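Local coordinates for protein BPH (Thiobacillus denitrificans, PDB 5OVS) that probably hydrolyses peptide bonds as a bacterial proteasome homologue, assembled from fourteen copies into a double-ring complex around an inner cavity, at residues K[5-10]-K[186-191]; K[18-21]-K[26-29]; K[109-114]-K[120-125]. All blocks are in the same frame, centred on the assembly; numbering follows the deposited sequence.

Contact 1 of 3, residues K[5-10]-K[186-191]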
loop_
_atom_site.group_PDB
_atom_site.type_symbol
_atom_site.label_atom_id
_atom_site.label_comp_id
_atom_site.label_asym_id
_atom_site.label_seq_id
_atom_site.Cartn_x
_atom_site.Cartn_y
_atom_site.Cartn_z
ATOM N N ILE K 5 -30.390 -23.928 19.052
ATOM C CA ILE K 5 -30.613 -24.423 20.379
ATOM C C ILE K 5 -31.897 -23.801 20.920
ATOM O O ILE K 5 -32.156 -22.620 20.716
ATOM C CB ILE K 5 -29.393 -24.141 21.268
ATOM C CG1 ILE K 5 -29.416 -25.067 22.483
ATOM C CG2 ILE K 5 -29.316 -22.666 21.629
ATOM C CD1 ILE K 5 -28.087 -25.174 23.174
ATOM N N VAL K 6 -32.713 -24.627 21.563
ATOM C CA VAL K 6 -34.058 -24.238 21.958
ATOM C C VAL K 6 -34.437 -24.866 23.300
ATOM O O VAL K 6 -34.115 -26.027 23.603
ATOM C CB VAL K 6 -35.095 -24.639 20.903
ATOM C CG1 VAL K 6 -36.484 -24.193 21.333
ATOM C CG2 VAL K 6 -34.734 -24.053 19.541
ATOM N N ARG K 7 -35.149 -24.061 24.073
ATOM C CA ARG K 7 -35.609 -24.385 25.389
ATOM C C ARG K 7 -37.108 -24.087 25.391
ATOM O O ARG K 7 -37.509 -22.941 25.232
ATOM C CB ARG K 7 -34.863 -23.450 26.334
ATOM C CG ARG K 7 -35.046 -23.715 27.808
ATOM C CD ARG K 7 -34.845 -22.443 28.612
ATOM N NE ARG K 7 -35.468 -22.608 29.919
ATOM C CZ ARG K 7 -34.821 -22.760 31.069
ATOM N NH1 ARG K 7 -33.495 -22.738 31.121
ATOM N NH2 ARG K 7 -35.520 -22.916 32.186
ATOM N N LYS K 8 -37.954 -25.099 25.525
ATOM C CA LYS K 8 -39.394 -24.846 25.505
ATOM C C LYS K 8 -40.166 -25.972 26.143
ATOM O O LYS K 8 -39.906 -27.133 25.857
ATOM C CB LYS K 8 -39.890 -24.655 24.071
ATOM C CG LYS K 8 -41.397 -24.520 23.965
ATOM C CD LYS K 8 -41.871 -24.345 22.534
ATOM C CE LYS K 8 -43.392 -24.331 22.482
ATOM N NZ LYS K 8 -43.937 -24.000 21.135
ATOM N N ASP K 9 -41.126 -25.606 26.994
ATOM C CA ASP K 9 -42.017 -26.555 27.677
ATOM C C ASP K 9 -41.306 -27.681 28.449
ATOM O O ASP K 9 -41.679 -28.848 28.325
ATOM C CB ASP K 9 -43.014 -27.165 26.679
ATOM C CG ASP K 9 -43.960 -26.142 26.087
ATOM O OD1 ASP K 9 -44.286 -25.144 26.755
ATOM O OD2 ASP K 9 -44.403 -26.357 24.948
ATOM N N GLY K 10 -40.301 -27.322 29.246
ATOM C CA GLY K 10 -39.572 -28.293 30.076
ATOM C C GLY K 10 -38.641 -29.218 29.302
ATOM O O GLY K 10 -38.145 -30.210 29.844
ATOM N N MET K 186 -33.655 -33.358 25.036
ATOM C CA MET K 186 -33.518 -33.847 26.402
ATOM C C MET K 186 -34.441 -33.087 27.336
ATOM O O MET K 186 -34.981 -32.032 26.978
ATOM C CB MET K 186 -32.069 -33.703 26.868
ATOM C CG MET K 186 -31.653 -32.274 27.180
ATOM S SD MET K 186 -29.890 -31.969 26.962
ATOM C CE MET K 186 -29.856 -31.852 25.171
ATOM N N GLU K 187 -34.597 -33.624 28.542
ATOM C CA GLU K 187 -35.466 -33.025 29.542
ATOM C C GLU K 187 -34.718 -31.915 30.296
ATOM O O GLU K 187 -33.532 -32.046 30.604
ATOM C CB GLU K 187 -35.977 -34.094 30.522
ATOM C CG GLU K 187 -36.596 -35.332 29.874
ATOM C CD GLU K 187 -37.719 -35.009 28.890
ATOM O OE1 GLU K 187 -38.909 -35.109 29.272
ATOM O OE2 GLU K 187 -37.417 -34.654 27.732
ATOM N N LEU K 188 -35.418 -30.812 30.563
ATOM C CA LEU K 188 -34.922 -29.771 31.444
ATOM C C LEU K 188 -34.925 -30.356 32.845
ATOM O O LEU K 188 -35.929 -30.916 33.284
ATOM C CB LEU K 188 -35.851 -28.570 31.383
ATOM C CG LEU K 188 -35.525 -27.356 32.247
ATOM C CD1 LEU K 188 -34.300 -26.641 31.708
ATOM C CD2 LEU K 188 -36.714 -26.404 32.298
ATOM N N SER K 189 -33.812 -30.250 33.554
ATOM C CA SER K 189 -33.719 -30.900 34.851
ATOM C C SER K 189 -34.590 -30.143 35.849
ATOM O O SER K 189 -34.835 -28.948 35.686
ATOM C CB SER K 189 -32.263 -31.005 35.320
ATOM O OG SER K 189 -31.728 -29.735 35.605
ATOM N N PRO K 190 -35.079 -30.844 36.880
ATOM C CA PRO K 190 -36.013 -30.221 37.813
ATOM C C PRO K 190 -35.397 -29.248 38.812
ATOM O O PRO K 190 -36.115 -28.712 39.644
ATOM C CB PRO K 190 -36.609 -31.419 38.554
ATOM C CG PRO K 190 -35.566 -32.480 38.482
ATOM C CD PRO K 190 -34.860 -32.273 37.174
ATOM N N ASP K 191 -34.095 -29.016 38.739
ATOM C CA ASP K 191 -33.434 -28.120 39.671
ATOM C C ASP K 191 -33.234 -26.720 39.092
ATOM O O ASP K 191 -32.674 -25.856 39.765
ATOM C CB ASP K 191 -32.100 -28.745 40.098
ATOM C CG ASP K 191 -32.277 -30.168 40.660
ATOM O OD1 ASP K 191 -33.205 -30.394 41.470
ATOM O OD2 ASP K 191 -31.507 -31.068 40.279
#
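The densest part of this contact lies where L188 fits between G10 and the side chain of R7. L188 N donates a fairly straight bond to G10 O (2.9 Å, 162° at the hydrogen), and the CB of L188 is pressed close to the same oxygen at 3.2 Å. Beyond CB the two branches of the leucine part: CD1 lies over one face of the R7 guanidinium, offset toward its rim, while CD2 meets R7 NH2 at 3.7 Å. The first torsion of R7 (chi1 -173°) turns CG away from the backbone N, and an extended chain brings the guanidinium across the leucine. The other side is looser. E187 touches G10 only lightly, through its backbone carbonyl carbon against G10 O; its CB points away, and its carboxylate forms a salt bridge with R11. With about 205 Å² buried and a single hydrogen bond, this is a surface junction at the turn between strands 3-8 and 11-16. Strand 11-16 lies between the two segments in the four-stranded sheet, its I12 touching both M186 and L188; helix 159-173 packs against V6 and K8, and strand 111-115 against I5 and M186.

Contact 2 of 3, residues K[18-21]-K[26-29]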
loop_
_atom_site.group_PDB
_atom_site.type_symbol
_atom_site.label_atom_id
_atom_site.label_comp_id
_atom_site.label_asym_id
_atom_site.label_seq_id
_atom_site.Cartn_x
_atom_site.Cartn_y
_atom_site.Cartn_z
ATOM N N THR K 18 -25.910 -30.451 8.096
ATOM C CA THR K 18 -24.882 -31.477 7.938
ATOM C C THR K 18 -23.931 -31.264 6.762
ATOM O O THR K 18 -23.132 -32.153 6.462
ATOM C CB THR K 18 -25.564 -32.825 7.758
ATOM O OG1 THR K 18 -26.614 -32.682 6.803
ATOM C CG2 THR K 18 -26.139 -33.294 9.078
ATOM N N LEU K 19 -24.006 -30.090 6.120
ATOM C CA LEU K 19 -23.200 -29.784 4.939
ATOM C C LEU K 19 -21.819 -29.232 5.299
ATOM O O LEU K 19 -21.702 -28.320 6.102
ATOM C CB LEU K 19 -23.946 -28.765 4.053
ATOM C CG LEU K 19 -23.287 -28.275 2.778
ATOM C CD1 LEU K 19 -23.144 -29.450 1.838
ATOM C CD2 LEU K 19 -24.078 -27.154 2.105
ATOM N N THR K 20 -20.775 -29.769 4.675
ATOM C CA THR K 20 -19.434 -29.168 4.738
ATOM C C THR K 20 -19.135 -28.413 3.430
ATOM O O THR K 20 -19.628 -28.775 2.372
ATOM C CB THR K 20 -18.356 -30.238 4.925
ATOM O OG1 THR K 20 -18.667 -31.054 6.061
ATOM C CG2 THR K 20 -16.984 -29.608 5.113
ATOM N N LYS K 21 -18.319 -27.375 3.513
ATOM C CA LYS K 21 -17.875 -26.669 2.313
ATOM C C LYS K 21 -16.371 -26.734 2.160
ATOM O O LYS K 21 -15.622 -26.665 3.128
ATOM C CB LYS K 21 -18.325 -25.202 2.303
ATOM C CG LYS K 21 -19.826 -25.020 2.376
ATOM C CD LYS K 21 -20.534 -25.491 1.118
ATOM C CE LYS K 21 -20.271 -24.565 -0.068
ATOM N NZ LYS K 21 -20.617 -23.163 0.230
ATOM N N LYS K 26 -19.529 -28.336 -2.388
ATOM C CA LYS K 26 -20.388 -28.898 -1.378
ATOM C C LYS K 26 -19.951 -30.303 -1.042
ATOM O O LYS K 26 -19.604 -31.071 -1.930
ATOM C CB LYS K 26 -21.819 -28.920 -1.877
ATOM C CG LYS K 26 -22.350 -27.540 -2.192
ATOM C CD LYS K 26 -23.829 -27.565 -2.507
ATOM C CE LYS K 26 -24.090 -28.282 -3.802
ATOM N NZ LYS K 26 -25.499 -28.077 -4.214
ATOM N N GLU K 27 -19.959 -30.626 0.248
ATOM C CA GLU K 27 -19.686 -31.978 0.724
ATOM C C GLU K 27 -20.850 -32.349 1.626
ATOM O O GLU K 27 -20.838 -32.030 2.812
ATOM C CB GLU K 27 -18.339 -32.022 1.459
ATOM C CG GLU K 27 -17.161 -31.609 0.571
ATOM C CD GLU K 27 -15.831 -31.421 1.302
ATOM O OE1 GLU K 27 -15.798 -31.271 2.539
ATOM O OE2 GLU K 27 -14.792 -31.406 0.617
ATOM N N SER K 28 -21.879 -32.971 1.037
ATOM C CA SER K 28 -23.131 -33.239 1.734
ATOM C C SER K 28 -23.064 -34.543 2.518
ATOM O O SER K 28 -22.105 -35.308 2.403
ATOM C CB SER K 28 -24.309 -33.251 0.763
ATOM O OG SER K 28 -24.486 -34.508 0.121
ATOM N N ALA K 29 -24.095 -34.789 3.322
ATOM C CA ALA K 29 -24.166 -35.996 4.143
ATOM C C ALA K 29 -24.327 -37.239 3.269
ATOM O O ALA K 29 -24.099 -38.369 3.711
ATOM C CB ALA K 29 -25.316 -35.890 5.129
HETATM O O HOH W 1 -20.992 -33.350 5.390
HETATM O O HOH W 2 -25.510 -32.343 4.097
#
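With chi1 at 179°, L19 carries its CG opposite the backbone N, and chi2 of 65° then turns CD1 across to the partner strand, where it lies 3.6 Å from E27 O and also reaches the CB atoms of K26 and S28. T20 and E27 meet on the other face of the hairpin: chi1 of -54° sets the T20 methyl CG2 against E27 OE1 (3.3 Å), while the glutamate, extended beyond CG, passes obliquely over the threonine. The backbones of these two exchange two bonds, T20 N to E27 O at 2.9 Å and E27 N to T20 O at 2.8 Å, which make them the hydrogen-bonded antiparallel pair. K21 and K26 follow as the non-hydrogen-bonded pair, where their aliphatic parts approach, CE of K21 to CG of K26.

Toward T18 and A29, beyond the strands, the two segments draw apart and water takes over. One water donates to T18 O (2.7 Å) and to E27 O, accepting a weak bond from T20 OG1, so E27 O has amide and water donors. A second water donates to T18 OG1 and accepts from A29 N (2.9 Å), linking the two segments beside the A29 methyl; T18 OG1 is also hydrogen-bonded to P180 O.

The charged ends find partners in other chains: K21 NZ forms a salt bridge with D175 of a second subunit, besides bonding to D175 O of its own chain, K26 NZ bonds to A171 O of the second subunit, and E27 OE1 receives Q129 NE2 of a third. The arrangement is a short antiparallel beta hairpin, strands 20-22 and 25-27, projecting into subunit interfaces, in keeping with the double-ring assembly of this proteasome homologue.

Contact 3 of 3, residues K[109-114]-K[120-125]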
loop_
_atom_site.group_PDB
_atom_site.type_symbol
_atom_site.label_atom_id
_atom_site.label_comp_id
_atom_site.label_asym_id
_atom_site.label_seq_id
_atom_site.Cartn_x
_atom_site.Cartn_y
_atom_site.Cartn_z
ATOM N N MET K 109 -14.400 -20.321 16.386
ATOM C CA MET K 109 -15.616 -21.094 16.322
ATOM C C MET K 109 -16.636 -20.509 17.273
ATOM O O MET K 109 -16.297 -19.905 18.284
ATOM C CB MET K 109 -15.338 -22.555 16.654
ATOM C CG MET K 109 -14.471 -22.729 17.870
ATOM S SD MET K 109 -14.518 -24.392 18.531
ATOM C CE MET K 109 -13.464 -24.164 19.955
ATOM N N ASP K 110 -17.896 -20.660 16.914
ATOM C CA ASP K 110 -18.989 -20.332 17.793
ATOM C C ASP K 110 -19.634 -21.668 18.143
ATOM O O ASP K 110 -19.725 -22.547 17.289
ATOM C CB ASP K 110 -19.974 -19.423 17.075
ATOM C CG ASP K 110 -19.341 -18.113 16.624
ATOM O OD1 ASP K 110 -18.681 -17.443 17.440
ATOM O OD2 ASP K 110 -19.519 -17.730 15.454
ATOM N N VAL K 111 -20.047 -21.863 19.389
ATOM C CA VAL K 111 -20.742 -23.110 19.728
ATOM C C VAL K 111 -21.996 -22.903 20.550
ATOM O O VAL K 111 -22.140 -21.898 21.240
ATOM C CB VAL K 111 -19.831 -24.125 20.457
ATOM C CG1 VAL K 111 -18.537 -24.302 19.694
ATOM C CG2 VAL K 111 -19.596 -23.694 21.899
ATOM N N LEU K 112 -22.911 -23.858 20.428
ATOM C CA LEU K 112 -24.058 -23.946 21.314
ATOM C C LEU K 112 -23.881 -25.218 22.170
ATOM O O LEU K 112 -23.387 -26.232 21.686
ATOM C CB LEU K 112 -25.342 -23.974 20.506
ATOM C CG LEU K 112 -25.518 -22.762 19.572
ATOM C CD1 LEU K 112 -26.718 -22.967 18.672
ATOM C CD2 LEU K 112 -25.675 -21.484 20.374
ATOM N N ILE K 113 -24.244 -25.129 23.444
ATOM C CA ILE K 113 -24.092 -26.220 24.411
ATOM C C ILE K 113 -25.433 -26.480 25.080
ATOM O O ILE K 113 -25.936 -25.631 25.810
ATOM C CB ILE K 113 -23.083 -25.853 25.495
ATOM C CG1 ILE K 113 -21.717 -25.636 24.863
ATOM C CG2 ILE K 113 -23.023 -26.954 26.576
ATOM C CD1 ILE K 113 -20.753 -24.914 25.763
ATOM N N ALA K 114 -26.005 -27.649 24.813
ATOM C CA ALA K 114 -27.264 -28.058 25.407
ATOM C C ALA K 114 -26.995 -29.098 26.489
ATOM O O ALA K 114 -26.320 -30.083 26.254
ATOM C CB ALA K 114 -28.170 -28.644 24.346
ATOM N N PHE K 120 -26.801 -22.847 26.346
ATOM C CA PHE K 120 -25.731 -21.875 26.394
ATOM C C PHE K 120 -25.078 -21.721 25.027
ATOM O O PHE K 120 -25.277 -22.529 24.124
ATOM C CB PHE K 120 -24.651 -22.342 27.372
ATOM C CG PHE K 120 -25.148 -22.627 28.775
ATOM C CD1 PHE K 120 -25.212 -21.618 29.720
ATOM C CD2 PHE K 120 -25.510 -23.902 29.153
ATOM C CE1 PHE K 120 -25.647 -21.879 31.006
ATOM C CE2 PHE K 120 -25.939 -24.167 30.437
ATOM C CZ PHE K 120 -26.005 -23.158 31.366
ATOM N N GLY K 121 -24.284 -20.675 24.893
ATOM C CA GLY K 121 -23.458 -20.498 23.713
ATOM C C GLY K 121 -22.148 -19.864 24.090
ATOM O O GLY K 121 -22.065 -19.142 25.073
ATOM N N VAL K 122 -21.122 -20.158 23.304
ATOM C CA VAL K 122 -19.828 -19.512 23.439
ATOM C C VAL K 122 -19.442 -19.030 22.069
ATOM O O VAL K 122 -19.215 -19.840 21.176
ATOM C CB VAL K 122 -18.724 -20.468 23.920
ATOM C CG1 VAL K 122 -17.471 -19.673 24.300
ATOM C CG2 VAL K 122 -19.206 -21.296 25.087
ATOM N N ALA K 123 -19.381 -17.710 21.897
ATOM C CA ALA K 123 -18.959 -17.142 20.635
ATOM C C ALA K 123 -17.434 -17.225 20.562
ATOM O O ALA K 123 -16.776 -17.558 21.554
ATOM C CB ALA K 123 -19.447 -15.710 20.501
ATOM N N ALA K 124 -16.893 -16.920 19.388
ATOM C CA ALA K 124 -15.465 -17.093 19.084
ATOM C C ALA K 124 -14.515 -16.365 20.039
ATOM O O ALA K 124 -13.400 -16.833 20.282
ATOM C CB ALA K 124 -15.192 -16.660 17.643
ATOM N N HIS K 125 -14.956 -15.232 20.582
ATOM C CA HIS K 125 -14.148 -14.471 21.528
ATOM C C HIS K 125 -14.427 -14.862 22.997
ATOM O O HIS K 125 -14.210 -14.061 23.912
ATOM C CB HIS K 125 -14.357 -12.983 21.281
ATOM C CG HIS K 125 -13.922 -12.547 19.913
ATOM N ND1 HIS K 125 -14.796 -12.432 18.853
ATOM C CD2 HIS K 125 -12.696 -12.232 19.425
ATOM C CE1 HIS K 125 -14.132 -12.048 17.776
ATOM N NE2 HIS K 125 -12.856 -11.924 18.094
HETATM O O HOH W 3 -16.214 -21.077 20.843
#
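D110 OD1 accepts the shortest polar bond of the contact, from A124 N at 2.7 Å, met nearly along the C-O axis although bent at the hydrogen (131°). Chi1 of -60° places the carboxylate beside its own backbone N and brings OD1 over to the loop after strand 118-122, where it also lies against the CA of A123 and the methyl of A124. Elsewhere at this end a water donates to M109 O (2.8 Å) and, more weakly by its length, to V122 O.

From there the strands run antiparallel. V111 and V122 exchange backbone bonds, V111 N to V122 O being 2.8 Å, and so do I113 and F120. Between these pairs G121 faces L112 at a CA-CA distance of 4.2 Å.

On the face of V111, I113, F120 and V122, the two valines lie side by side, CG2 of V111 against CB of V122, and I113 CD1 reaches V122 CG2 at 4.0 Å. I113 O sits at the edge of the F120 ring, near its plane. Helix 74-91 covers F120 and V122 through I77, and Y137 packs against D110, L112 and A123 on the other face. The chemistry thus implies a buried apolar hairpin bonded within itself at V111-V122 and I113-F120 and to the flanking strands at L112 (A47) and G121 (Q129), with an aspartate and a water taking over beyond the strands.

How the contacts relate
From the N terminus, strand 3-8 and the turn after it give the first half of contact 1, closed when the end of strand 182-187 and the residues following it return, 176 residues beyond G10. Both other contacts nest within that long loop, in series: contact 2 closes the hairpin of strands 20-22 and 25-27, then contact 3 that of strands 111-115 and 118-122. Contacts 1 and 3 touch, I5 CD1 packing on I113 O at 3.4 Å and M186 CE on the A114 methyl, which joins the four-stranded sheet to the five-stranded one. Contact 2 stands apart, its centre about 30 Å from that of contact 1, across the chain's centre.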